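Local structure of D-xylonate dehydratase (Caulobacter crescentus, 5OYN) at residues A[74-79]-A[241-246]; A[55-60]-A[82-87]; A[268-273]-A[306-311]. The protein catalyses the dehydration of D-xylonate to 2-dehydro-3-deoxy-D-arabinonate, and of D-gluconate in the same way, using a [2Fe-2S] cluster and a magnesium ion. All coordinates share one frame; numbering follows the deposited sequence.

Contact 1: A[74-79]-A[241-246]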
ATOM      1  N   LEU A  74       7.885   5.877   2.474  1.00 53.21           N
ATOM      2  CA  LEU A  74       6.577   5.314   2.151  1.00 48.63           C
ATOM      3  C   LEU A  74       6.367   3.977   2.850  1.00 49.87           C
ATOM      4  O   LEU A  74       5.246   3.671   3.275  1.00 49.52           O
ATOM      5  CB  LEU A  74       6.419   5.172   0.638  1.00 49.16           C
ATOM      6  CG  LEU A  74       6.337   6.515  -0.101  1.00 56.67           C
ATOM      7  CD1 LEU A  74       6.174   6.325  -1.605  1.00 52.38           C
ATOM      8  CD2 LEU A  74       5.220   7.390   0.463  1.00 53.27           C
ATOM      9  N   ASP A  75       7.431   3.184   3.013  1.00 54.78           N
ATOM     10  CA  ASP A  75       7.334   1.962   3.801  1.00 54.68           C
ATOM     11  C   ASP A  75       7.566   2.208   5.290  1.00 59.00           C
ATOM     12  O   ASP A  75       6.928   1.541   6.118  1.00 55.98           O
ATOM     13  CB  ASP A  75       8.312   0.902   3.266  1.00 66.34           C
ATOM     14  CG  ASP A  75       7.975  -0.533   3.755  1.00 95.13           C
ATOM     15  OD1 ASP A  75       7.717  -1.437   2.900  1.00 88.32           O
ATOM     16  OD2 ASP A  75       7.994  -0.760   4.993  1.00 95.79           O
ATOM     17  N   LEU A  76       8.421   3.177   5.666  1.00 55.89           N
ATOM     18  CA  LEU A  76       8.675   3.395   7.089  1.00 50.19           C
ATOM     19  C   LEU A  76       7.525   4.092   7.785  1.00 49.70           C
ATOM     20  O   LEU A  76       7.404   3.972   9.008  1.00 50.13           O
ATOM     21  CB  LEU A  76       9.923   4.231   7.325  1.00 47.45           C
ATOM     22  CG  LEU A  76      11.280   3.754   6.861  1.00 47.76           C
ATOM     23  CD1 LEU A  76      12.259   4.896   7.132  1.00 44.43           C
ATOM     24  CD2 LEU A  76      11.665   2.499   7.595  1.00 44.80           C
ATOM     25  N   VAL A  77       6.701   4.839   7.045  1.00 47.19           N
ATOM     26  CA  VAL A  77       5.620   5.582   7.680  1.00 43.89           C
ATOM     27  C   VAL A  77       4.744   4.651   8.499  1.00 53.75           C
ATOM     28  O   VAL A  77       4.234   5.045   9.551  1.00 56.37           O
ATOM     29  CB  VAL A  77       4.802   6.347   6.625  1.00 51.81           C
ATOM     30  CG1 VAL A  77       4.022   5.377   5.714  1.00 46.45           C
ATOM     31  CG2 VAL A  77       3.874   7.336   7.306  1.00 53.40           C
ATOM     32  N   GLN A  78       4.583   3.394   8.056  1.00 52.98           N
ATOM     33  CA  GLN A  78       3.778   2.426   8.797  1.00 50.80           C
ATOM     34  C   GLN A  78       4.370   2.129  10.170  1.00 52.44           C
ATOM     35  O   GLN A  78       3.630   1.942  11.143  1.00 54.85           O
ATOM     36  CB  GLN A  78       3.635   1.126   7.997  1.00 57.64           C
ATOM     37  CG  GLN A  78       2.351   0.331   8.294  1.00 66.64           C
ATOM     38  CD  GLN A  78       1.143   1.223   8.666  1.00 73.48           C
ATOM     39  OE1 GLN A  78       0.577   1.106   9.774  1.00 68.51           O
ATOM     40  NE2 GLN A  78       0.746   2.116   7.736  1.00 67.67           N
ATOM     41  N   ARG A  79       5.698   2.040  10.261  1.00 49.80           N
ATOM     42  CA  ARG A  79       6.348   1.846  11.551  1.00 46.51           C
ATOM     43  C   ARG A  79       6.115   3.046  12.459  1.00 49.07           C
ATOM     44  O   ARG A  79       5.891   2.896  13.666  1.00 49.18           O
ATOM     45  CB  ARG A  79       7.849   1.614  11.348  1.00 49.30           C
ATOM     46  CG  ARG A  79       8.238   0.228  10.859  1.00 45.97           C
ATOM     47  CD  ARG A  79       7.367  -0.811  11.507  1.00 46.85           C
ATOM     48  NE  ARG A  79       7.949  -1.272  12.750  1.00 47.68           N
ATOM     49  CZ  ARG A  79       7.244  -1.776  13.757  1.00 53.19           C
ATOM     50  NH1 ARG A  79       5.918  -1.897  13.659  1.00 48.86           N
ATOM     51  NH2 ARG A  79       7.868  -2.169  14.862  1.00 51.94           N
ATOM     52  N   ARG A 241      16.875  -3.181   8.714  1.00 47.07           N
ATOM     53  CA  ARG A 241      15.658  -3.209   9.520  1.00 53.95           C
ATOM     54  C   ARG A 241      15.795  -2.292  10.726  1.00 47.98           C
ATOM     55  O   ARG A 241      14.782  -1.790  11.233  1.00 43.93           O
ATOM     56  CB  ARG A 241      15.283  -4.639   9.945  1.00 47.79           C
ATOM     57  CG  ARG A 241      16.365  -5.418  10.631  1.00 46.42           C
ATOM     58  CD  ARG A 241      16.162  -5.521  12.139  1.00 45.11           C
ATOM     59  NE  ARG A 241      17.225  -6.368  12.681  1.00 58.86           N
ATOM     60  CZ  ARG A 241      18.182  -5.981  13.524  1.00 54.60           C
ATOM     61  NH1 ARG A 241      18.220  -4.747  14.001  1.00 59.39           N
ATOM     62  NH2 ARG A 241      19.102  -6.849  13.909  1.00 61.16           N
ATOM     63  N   GLU A 242      17.035  -2.048  11.174  1.00 47.75           N
ATOM     64  CA  GLU A 242      17.321  -1.045  12.196  1.00 45.61           C
ATOM     65  C   GLU A 242      16.559   0.242  11.905  1.00 45.26           C
ATOM     66  O   GLU A 242      16.022   0.868  12.820  1.00 47.15           O
ATOM     67  CB  GLU A 242      18.811  -0.735  12.259  1.00 50.69           C
ATOM     68  CG  GLU A 242      19.605  -1.490  13.293  1.00 56.91           C
ATOM     69  CD  GLU A 242      21.099  -1.152  13.217  1.00 63.74           C
ATOM     70  OE1 GLU A 242      21.854  -1.914  12.570  1.00 66.62           O
ATOM     71  OE2 GLU A 242      21.521  -0.121  13.800  1.00 69.13           O
ATOM     72  N   ARG A 243      16.492   0.632  10.629  1.00 46.56           N
ATOM     73  CA  ARG A 243      15.803   1.864  10.265  1.00 41.51           C
ATOM     74  C   ARG A 243      14.318   1.784  10.582  1.00 46.00           C
ATOM     75  O   ARG A 243      13.725   2.755  11.064  1.00 46.73           O
ATOM     76  CB  ARG A 243      16.008   2.155   8.786  1.00 37.47           C
ATOM     77  CG  ARG A 243      15.088   3.207   8.261  1.00 40.30           C
ATOM     78  CD  ARG A 243      15.326   4.554   8.923  1.00 44.71           C
ATOM     79  NE  ARG A 243      16.687   5.039   8.717  1.00 44.62           N
ATOM     80  CZ  ARG A 243      17.301   5.910   9.514  1.00 48.20           C
ATOM     81  NH1 ARG A 243      16.671   6.410  10.568  1.00 46.97           N
ATOM     82  NH2 ARG A 243      18.542   6.299   9.246  1.00 50.06           N
ATOM     83  N   GLY A 244      13.691   0.640  10.311  1.00 47.93           N
ATOM     84  CA  GLY A 244      12.278   0.513  10.609  1.00 41.07           C
ATOM     85  C   GLY A 244      12.016   0.385  12.091  1.00 46.37           C
ATOM     86  O   GLY A 244      10.988   0.858  12.588  1.00 50.76           O
ATOM     87  N   GLN A 245      12.934  -0.253  12.819  1.00 43.25           N
ATOM     88  CA  GLN A 245      12.863  -0.217  14.273  1.00 44.10           C
ATOM     89  C   GLN A 245      12.997   1.207  14.790  1.00 48.80           C
ATOM     90  O   GLN A 245      12.236   1.645  15.662  1.00 51.18           O
ATOM     91  CB  GLN A 245      13.939  -1.109  14.854  1.00 39.79           C
ATOM     92  CG  GLN A 245      13.572  -2.544  14.708  1.00 49.32           C
ATOM     93  CD  GLN A 245      14.725  -3.449  14.951  1.00 49.97           C
ATOM     94  OE1 GLN A 245      15.874  -3.023  14.900  1.00 52.40           O
ATOM     95  NE2 GLN A 245      14.434  -4.718  15.226  1.00 51.98           N
ATOM     96  N   MET A 246      13.956   1.953  14.255  1.00 45.65           N
ATOM     97  CA  MET A 246      14.111   3.334  14.675  1.00 47.58           C
ATOM     98  C   MET A 246      12.856   4.129  14.357  1.00 46.86           C
ATOM     99  O   MET A 246      12.448   5.004  15.131  1.00 48.85           O
ATOM    100  CB  MET A 246      15.335   3.950  14.001  1.00 46.50           C
ATOM    101  CG  MET A 246      15.437   5.444  14.171  1.00 48.02           C
ATOM    102  SD  MET A 246      15.958   5.855  15.854  1.00 56.82           S
ATOM    103  CE  MET A 246      17.496   4.951  16.007  1.00 48.63           C
TER

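Contact 2: A[55-60]-A[82-87]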
ATOM      1  N   PRO A  55      -3.305  13.042  21.542  1.00 62.19           N
ATOM      2  CA  PRO A  55      -2.767  14.062  20.633  1.00 63.41           C
ATOM      3  C   PRO A  55      -2.737  13.586  19.186  1.00 61.02           C
ATOM      4  O   PRO A  55      -2.410  12.434  18.882  1.00 56.32           O
ATOM      5  CB  PRO A  55      -1.354  14.315  21.170  1.00 52.64           C
ATOM      6  CG  PRO A  55      -0.977  13.032  21.836  1.00 57.56           C
ATOM      7  CD  PRO A  55      -2.243  12.329  22.276  1.00 56.65           C
ATOM      8  N   ILE A  56      -3.116  14.492  18.290  1.00 61.07           N
ATOM      9  CA  ILE A  56      -3.001  14.256  16.857  1.00 59.00           C
ATOM     10  C   ILE A  56      -1.538  14.450  16.491  1.00 58.47           C
ATOM     11  O   ILE A  56      -1.016  15.565  16.582  1.00 57.82           O
ATOM     12  CB  ILE A  56      -3.893  15.204  16.051  1.00 57.95           C
ATOM     13  CG1 ILE A  56      -5.338  15.179  16.560  1.00 59.85           C
ATOM     14  CG2 ILE A  56      -3.826  14.838  14.593  1.00 59.38           C
ATOM     15  CD1 ILE A  56      -5.900  13.783  16.833  1.00 61.48           C
ATOM     16  N   ILE A  57      -0.875  13.373  16.075  1.00 58.96           N
ATOM     17  CA  ILE A  57       0.523  13.418  15.663  1.00 58.73           C
ATOM     18  C   ILE A  57       0.581  13.528  14.143  1.00 51.50           C
ATOM     19  O   ILE A  57       0.250  12.582  13.432  1.00 51.25           O
ATOM     20  CB  ILE A  57       1.302  12.191  16.151  1.00 54.52           C
ATOM     21  CG1 ILE A  57       1.007  11.923  17.630  1.00 49.25           C
ATOM     22  CG2 ILE A  57       2.797  12.409  15.908  1.00 50.90           C
ATOM     23  CD1 ILE A  57       1.741  12.859  18.566  1.00 53.75           C
ATOM     24  N   GLY A  58       1.004  14.676  13.628  1.00 52.09           N
ATOM     25  CA  GLY A  58       1.285  14.769  12.213  1.00 51.51           C
ATOM     26  C   GLY A  58       2.540  13.998  11.850  1.00 59.92           C
ATOM     27  O   GLY A  58       3.465  13.850  12.652  1.00 59.44           O
ATOM     28  N   ILE A  59       2.554  13.466  10.630  1.00 57.69           N
ATOM     29  CA  ILE A  59       3.744  12.869  10.028  1.00 55.50           C
ATOM     30  C   ILE A  59       3.937  13.584   8.696  1.00 51.26           C
ATOM     31  O   ILE A  59       3.108  13.448   7.788  1.00 53.93           O
ATOM     32  CB  ILE A  59       3.612  11.341   9.842  1.00 52.28           C
ATOM     33  CG1 ILE A  59       3.251  10.662  11.160  1.00 47.32           C
ATOM     34  CG2 ILE A  59       4.916  10.717   9.362  1.00 41.49           C
ATOM     35  CD1 ILE A  59       2.994   9.180  11.015  1.00 51.22           C
ATOM     36  N   ALA A  60       5.001  14.376   8.581  1.00 51.36           N
ATOM     37  CA  ALA A  60       5.227  15.139   7.352  1.00 50.67           C
ATOM     38  C   ALA A  60       5.987  14.248   6.377  1.00 53.39           C
ATOM     39  O   ALA A  60       7.209  14.088   6.476  1.00 48.66           O
ATOM     40  CB  ALA A  60       5.958  16.444   7.628  1.00 47.42           C
ATOM     41  N   ASP A  82       2.717   2.846  13.872  1.00 44.55           N
ATOM     42  CA  ASP A  82       2.621   1.842  14.916  1.00 50.27           C
ATOM     43  C   ASP A  82       3.207   2.366  16.217  1.00 52.14           C
ATOM     44  O   ASP A  82       2.650   2.123  17.293  1.00 53.37           O
ATOM     45  CB  ASP A  82       3.309   0.547  14.463  1.00 51.72           C
ATOM     46  CG  ASP A  82       2.444  -0.276  13.488  1.00 56.80           C
ATOM     47  OD1 ASP A  82       1.312   0.152  13.128  1.00 59.58           O
ATOM     48  OD2 ASP A  82       2.901  -1.364  13.081  1.00 58.73           O
ATOM     49  N   GLY A  83       4.312   3.114  16.139  1.00 51.66           N
ATOM     50  CA  GLY A  83       4.882   3.696  17.343  1.00 47.71           C
ATOM     51  C   GLY A  83       3.917   4.648  18.021  1.00 51.06           C
ATOM     52  O   GLY A  83       3.640   4.526  19.215  1.00 52.59           O
ATOM     53  N   ILE A  84       3.380   5.600  17.252  1.00 45.92           N
ATOM     54  CA  ILE A  84       2.408   6.561  17.762  1.00 44.33           C
ATOM     55  C   ILE A  84       1.233   5.867  18.435  1.00 52.66           C
ATOM     56  O   ILE A  84       0.766   6.294  19.498  1.00 56.84           O
ATOM     57  CB  ILE A  84       1.927   7.463  16.617  1.00 48.16           C
ATOM     58  CG1 ILE A  84       3.085   8.296  16.073  1.00 43.71           C
ATOM     59  CG2 ILE A  84       0.720   8.287  17.054  1.00 44.93           C
ATOM     60  CD1 ILE A  84       2.725   9.046  14.794  1.00 45.71           C
ATOM     61  N   ARG A  85       0.720   4.792  17.828  1.00 52.29           N
ATOM     62  CA  ARG A  85      -0.489   4.179  18.370  1.00 53.56           C
ATOM     63  C   ARG A  85      -0.211   3.354  19.621  1.00 54.27           C
ATOM     64  O   ARG A  85      -1.025   3.350  20.553  1.00 58.77           O
ATOM     65  CB  ARG A  85      -1.182   3.325  17.305  1.00 52.53           C
ATOM     66  CG  ARG A  85      -2.454   3.985  16.849  1.00 55.14           C
ATOM     67  CD  ARG A  85      -3.093   3.294  15.689  1.00 58.25           C
ATOM     68  NE  ARG A  85      -3.733   4.257  14.797  1.00 58.70           N
ATOM     69  CZ  ARG A  85      -4.888   4.866  15.055  1.00 57.93           C
ATOM     70  NH1 ARG A  85      -5.539   4.610  16.185  1.00 57.83           N
ATOM     71  NH2 ARG A  85      -5.396   5.733  14.181  1.00 56.94           N
ATOM     72  N   ASP A  86       0.908   2.630  19.661  1.00 53.95           N
ATOM     73  CA  ASP A  86       1.242   1.900  20.879  1.00 62.75           C
ATOM     74  C   ASP A  86       1.367   2.859  22.044  1.00 57.97           C
ATOM     75  O   ASP A  86       0.933   2.566  23.165  1.00 60.54           O
ATOM     76  CB  ASP A  86       2.543   1.112  20.704  1.00 61.88           C
ATOM     77  CG  ASP A  86       2.328  -0.223  20.015  1.00 65.53           C
ATOM     78  OD1 ASP A  86       1.284  -0.383  19.331  1.00 69.28           O
ATOM     79  OD2 ASP A  86       3.198  -1.115  20.163  1.00 67.05           O
ATOM     80  N   ALA A  87       1.909   4.030  21.774  1.00 54.49           N
ATOM     81  CA  ALA A  87       2.254   4.987  22.800  1.00 58.55           C
ATOM     82  C   ALA A  87       1.103   5.923  23.138  1.00 59.54           C
ATOM     83  O   ALA A  87       1.213   6.689  24.105  1.00 69.35           O
ATOM     84  CB  ALA A  87       3.493   5.778  22.351  1.00 49.53           C
TER

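Contact 3: A[268-273]-A[306-311]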
ATOM      1  N   LEU A 268      16.683  23.976  20.561  1.00 67.14           N
ATOM      2  CA  LEU A 268      17.576  24.673  19.638  1.00 67.86           C
ATOM      3  C   LEU A 268      18.064  25.969  20.278  1.00 70.41           C
ATOM      4  O   LEU A 268      17.682  27.088  19.913  1.00 70.52           O
ATOM      5  CB  LEU A 268      16.869  24.917  18.311  1.00 71.17           C
ATOM      6  CG  LEU A 268      16.313  23.613  17.733  1.00 68.48           C
ATOM      7  CD1 LEU A 268      15.328  23.877  16.633  1.00 61.07           C
ATOM      8  CD2 LEU A 268      17.458  22.740  17.229  1.00 68.99           C
ATOM      9  N   THR A 269      18.916  25.778  21.279  1.00 67.16           N
ATOM     10  CA  THR A 269      19.700  26.846  21.863  1.00 59.81           C
ATOM     11  C   THR A 269      20.958  27.070  21.037  1.00 64.17           C
ATOM     12  O   THR A 269      21.327  26.257  20.183  1.00 69.49           O
ATOM     13  CB  THR A 269      20.092  26.505  23.295  1.00 61.62           C
ATOM     14  OG1 THR A 269      20.990  25.382  23.285  1.00 61.38           O
ATOM     15  CG2 THR A 269      18.878  26.173  24.118  1.00 52.33           C
ATOM     16  N   LYS A 270      21.638  28.183  21.310  1.00 66.85           N
ATOM     17  CA  LYS A 270      22.910  28.430  20.647  1.00 60.33           C
ATOM     18  C   LYS A 270      23.908  27.325  20.955  1.00 60.09           C
ATOM     19  O   LYS A 270      24.720  26.971  20.094  1.00 63.24           O
ATOM     20  CB  LYS A 270      23.458  29.795  21.060  1.00 59.13           C
ATOM     21  CG  LYS A 270      24.913  30.032  20.717  1.00 63.81           C
ATOM     22  CD  LYS A 270      25.075  30.779  19.401  1.00 68.60           C
ATOM     23  CE  LYS A 270      26.541  31.189  19.169  1.00 70.32           C
ATOM     24  NZ  LYS A 270      26.676  32.375  18.251  1.00 70.46           N
ATOM     25  N   GLN A 271      23.853  26.747  22.156  1.00 58.84           N
ATOM     26  CA  GLN A 271      24.800  25.687  22.487  1.00 62.90           C
ATOM     27  C   GLN A 271      24.586  24.475  21.596  1.00 66.63           C
ATOM     28  O   GLN A 271      25.553  23.830  21.163  1.00 61.39           O
ATOM     29  CB  GLN A 271      24.667  25.275  23.950  1.00 67.67           C
ATOM     30  CG  GLN A 271      24.565  26.397  24.951  1.00 73.29           C
ATOM     31  CD  GLN A 271      25.182  25.998  26.273  1.00 78.28           C
ATOM     32  OE1 GLN A 271      24.677  25.109  26.969  1.00 77.87           O
ATOM     33  NE2 GLN A 271      26.297  26.633  26.619  1.00 84.16           N
ATOM     34  N   ALA A 272      23.314  24.142  21.330  1.00 65.46           N
ATOM     35  CA  ALA A 272      22.998  23.012  20.466  1.00 59.31           C
ATOM     36  C   ALA A 272      23.538  23.235  19.067  1.00 55.82           C
ATOM     37  O   ALA A 272      24.125  22.327  18.471  1.00 57.31           O
ATOM     38  CB  ALA A 272      21.491  22.780  20.426  1.00 59.43           C
ATOM     39  N   PHE A 273      23.365  24.441  18.527  1.00 52.41           N
ATOM     40  CA  PHE A 273      23.929  24.724  17.212  1.00 55.61           C
ATOM     41  C   PHE A 273      25.449  24.633  17.221  1.00 58.37           C
ATOM     42  O   PHE A 273      26.048  24.222  16.224  1.00 61.81           O
ATOM     43  CB  PHE A 273      23.467  26.095  16.726  1.00 55.57           C
ATOM     44  CG  PHE A 273      22.027  26.130  16.263  1.00 63.48           C
ATOM     45  CD1 PHE A 273      21.683  25.732  14.976  1.00 61.69           C
ATOM     46  CD2 PHE A 273      21.016  26.569  17.112  1.00 63.83           C
ATOM     47  CE1 PHE A 273      20.360  25.766  14.548  1.00 64.14           C
ATOM     48  CE2 PHE A 273      19.685  26.611  16.691  1.00 64.28           C
ATOM     49  CZ  PHE A 273      19.358  26.202  15.413  1.00 66.55           C
ATOM     50  N   ALA A 306      30.246  34.492  11.732  1.00 66.74           N
ATOM     51  CA  ALA A 306      31.465  33.948  11.152  1.00 62.98           C
ATOM     52  C   ALA A 306      32.437  33.474  12.224  1.00 64.88           C
ATOM     53  O   ALA A 306      33.246  32.571  11.970  1.00 67.96           O
ATOM     54  CB  ALA A 306      32.119  34.990  10.245  1.00 51.52           C
ATOM     55  N   ASP A 307      32.354  34.024  13.429  1.00 64.69           N
ATOM     56  CA  ASP A 307      33.253  33.559  14.474  1.00 69.46           C
ATOM     57  C   ASP A 307      32.840  32.199  15.015  1.00 64.81           C
ATOM     58  O   ASP A 307      33.696  31.428  15.467  1.00 58.29           O
ATOM     59  CB  ASP A 307      33.330  34.594  15.591  1.00 75.98           C
ATOM     60  CG  ASP A 307      34.410  35.626  15.334  1.00 82.79           C
ATOM     61  OD1 ASP A 307      35.514  35.233  14.866  1.00 71.48           O
ATOM     62  OD2 ASP A 307      34.141  36.825  15.582  1.00 93.73           O
ATOM     63  N   ASP A 308      31.552  31.876  14.951  1.00 68.37           N
ATOM     64  CA  ASP A 308      31.125  30.544  15.349  1.00 66.49           C
ATOM     65  C   ASP A 308      31.704  29.461  14.440  1.00 64.00           C
ATOM     66  O   ASP A 308      31.927  28.337  14.902  1.00 60.49           O
ATOM     67  CB  ASP A 308      29.609  30.493  15.385  1.00 68.82           C
ATOM     68  CG  ASP A 308      29.042  31.390  16.460  1.00 74.97           C
ATOM     69  OD1 ASP A 308      29.358  31.143  17.653  1.00 73.78           O
ATOM     70  OD2 ASP A 308      28.306  32.348  16.112  1.00 74.48           O
ATOM     71  N   TRP A 309      31.997  29.785  13.174  1.00 59.24           N
ATOM     72  CA  TRP A 309      32.654  28.815  12.299  1.00 60.13           C
ATOM     73  C   TRP A 309      34.159  28.741  12.546  1.00 65.10           C
ATOM     74  O   TRP A 309      34.725  27.639  12.554  1.00 66.74           O
ATOM     75  CB  TRP A 309      32.373  29.139  10.828  1.00 62.36           C
ATOM     76  CG  TRP A 309      30.914  29.120  10.491  1.00 63.00           C
ATOM     77  CD1 TRP A 309      30.118  30.202  10.239  1.00 72.46           C
ATOM     78  CD2 TRP A 309      30.064  27.968  10.395  1.00 66.05           C
ATOM     79  NE1 TRP A 309      28.823  29.797   9.989  1.00 70.88           N
ATOM     80  CE2 TRP A 309      28.764  28.430  10.080  1.00 69.50           C
ATOM     81  CE3 TRP A 309      30.272  26.590  10.545  1.00 62.87           C
ATOM     82  CZ2 TRP A 309      27.684  27.562   9.902  1.00 65.98           C
ATOM     83  CZ3 TRP A 309      29.204  25.734  10.372  1.00 58.86           C
ATOM     84  CH2 TRP A 309      27.926  26.220  10.051  1.00 65.07           C
ATOM     85  N   ARG A 310      34.830  29.893  12.729  1.00 67.43           N
ATOM     86  CA  ARG A 310      36.259  29.879  13.062  1.00 61.34           C
ATOM     87  C   ARG A 310      36.540  29.070  14.315  1.00 58.14           C
ATOM     88  O   ARG A 310      37.603  28.449  14.430  1.00 63.70           O
ATOM     89  CB  ARG A 310      36.807  31.303  13.250  1.00 67.80           C
ATOM     90  CG  ARG A 310      36.768  32.167  12.010  1.00 62.41           C
ATOM     91  CD  ARG A 310      36.979  33.659  12.200  1.00 54.17           C
ATOM     92  NE  ARG A 310      37.394  34.203  10.913  1.00 50.37           N
ATOM     93  CZ  ARG A 310      36.822  35.245  10.320  1.00 53.79           C
ATOM     94  NH1 ARG A 310      35.812  35.884  10.915  1.00 47.16           N
ATOM     95  NH2 ARG A 310      37.267  35.646   9.128  1.00 53.42           N
ATOM     96  N   ALA A 311      35.606  29.073  15.264  1.00 57.60           N
ATOM     97  CA  ALA A 311      35.755  28.266  16.469  1.00 61.99           C
ATOM     98  C   ALA A 311      36.095  26.812  16.150  1.00 71.20           C
ATOM     99  O   ALA A 311      36.941  26.201  16.821  1.00 72.13           O
ATOM    100  CB  ALA A 311      34.467  28.344  17.286  1.00 63.70           C
TER

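Contact 1: A[74-79]-A[241-246]
Leu76 and Arg243 cross at about a right angle where two helices pack, the one that follows the first strand of the parallel sheet (73-87) and the long helix 241-259. The local axes approach to 8.8 Å at an angle of 46°, and Gly244 lies at the close point, its CA 5.8 Å from the CA of Leu76. Leu76 lays CD2 on the backbone at Gly244, 3.7 Å from its CA. Its other methyl, CD1, rests on the aliphatic part of Arg243, 3.5 Å from CG. Arg243 presents that part because CG stands anti to the backbone N (chi1 167°) and the chain then bends at chi2 and chi3; its guanidinium goes elsewhere, with NH2 bonded to the carbonyl oxygens of Cys233 and Ile236.

Arg79, one turn after Leu76, also bends at chi2 and chi3 and runs past the carbonyl oxygen of Gly244. Its charged end is held across the subunit interface, where NH2 forms a salt bridge with Glu49 of the second subunit, while NH1 pairs with Asp82 of its own helix. The contact is buried, with no hydrogen bond between the two segments, and Leu76 is about 12 Å, side chain to side chain, from the cluster ligand Cys69. Within 241-246, the nearest approach of Arg79 is its CG, 3.3 Å from Gly244 O.

Contact 2: A[55-60]-A[82-87]
Ile84 reaches from helix 73-87 to Ile57 and Ile59 on strand 56-61, joining the first strand and the helix of a beta-alpha-beta unit that ends in strand 90-95. Along the helix, Asp82 comes first and serves the subunit interface: its carboxylate forms salt bridges with Arg81 and Arg85 of the second subunit. Two residues on, Ile84 turns to the sheet and carries the whole contact on this side. Its CD1 methyl, extended by a chi2 of 171°, lies 3.5 Å from Ile57 CG2 and 3.8 Å from Ile59 CD1, while its CG2 branch packs 3.7 Å from Ile57 CG1. The Ile84 and strand side chains overlap alongside, pointing opposite ways, with Ile84 CD1 and CG2 straddling Ile57. Cut back to an alanine, this position would probably leave Ile57 and Ile59 without their shared methyl partner and open a gap between helix and strand. Arg85 and Asp86 then return to charge, each paired with the other's counterpart on the second subunit. The helix is thus two-faced: purely apolar branches, with no hydrogen bond between the segments, meet the sheet, so this join probably rests on shape fit and burial of apolar surface, while the charged residues beside it form ion pairs both within the chain and with the second subunit.

Contact 3: A[268-273]-A[306-311]
Lys270 and Asp308 join two helices of the N-terminal family region by a surface salt bridge: Lys270 is the first residue of helix 270-282, and Asp308 belongs to the short helix 306-312. The lysine and the aspartate reach towards each other head-on from the two helices. The side chain of Lys270 starts with CG anti to the backbone N (chi1 166°), bends at chi2 and then runs out extended, which carries the ammonium across to the carboxylate.

The ionic part is a single bond, from Lys270 NZ to Asp308 OD2 at 2.7 Å. OD2 is approached on its syn side, with the nitrogen 34° out of the carboxylate plane. Since the other carboxylate oxygen, Asp308 OD1, is also only 3.0 Å from Lys270 NZ, the positive charge sits in front of the group as a whole.

Hydrogen bonds to the loop before helix 306-312 add to this pair. Lys270 NZ also donates to the carbonyl oxygen of Glu303, and Asp308 OD2 accepts from the backbone N of Thr305, so both charged ends are tied to the same loop. At the other helix, Thr269 is the N-cap, its OG1 accepting from Ala272 N at 3.3 Å with a fairly straight N-H...O angle of 159°.

Nearby apolar packing continues the join: Trp309 touches Ile277 of helix 270-282, while Phe273 packs on a third helix, 289-299, at Ile293, Met296 and Ala297. No other subunit touches either segment, which makes this a join within the chain. Beside the ion pair, the CE methylene of Lys270 lies next to the carboxylate, 3.2 Å from Asp308 OD1.

From the N terminus, the chain lays down strand 56-61 and then helix 73-87; contact 2 closes this short loop when 82-87 packs back on 55-60. Before it closes, 74-79 has already opened contact 1, which stays open until 241-246, so the two cross and share helix 73-87. They also touch, Val77 CG2 lying 4.1 Å from Ile59 CG2, and both border the second subunit. Together they tie helix 73-87 both to the parallel sheet and to helix 241-259, which also packs on the sheet. Contact 3 follows in series, closing a loop that includes helix 289-299; its nearest atoms remain about 15 Å from contact 2 and about 17 Å from contact 1.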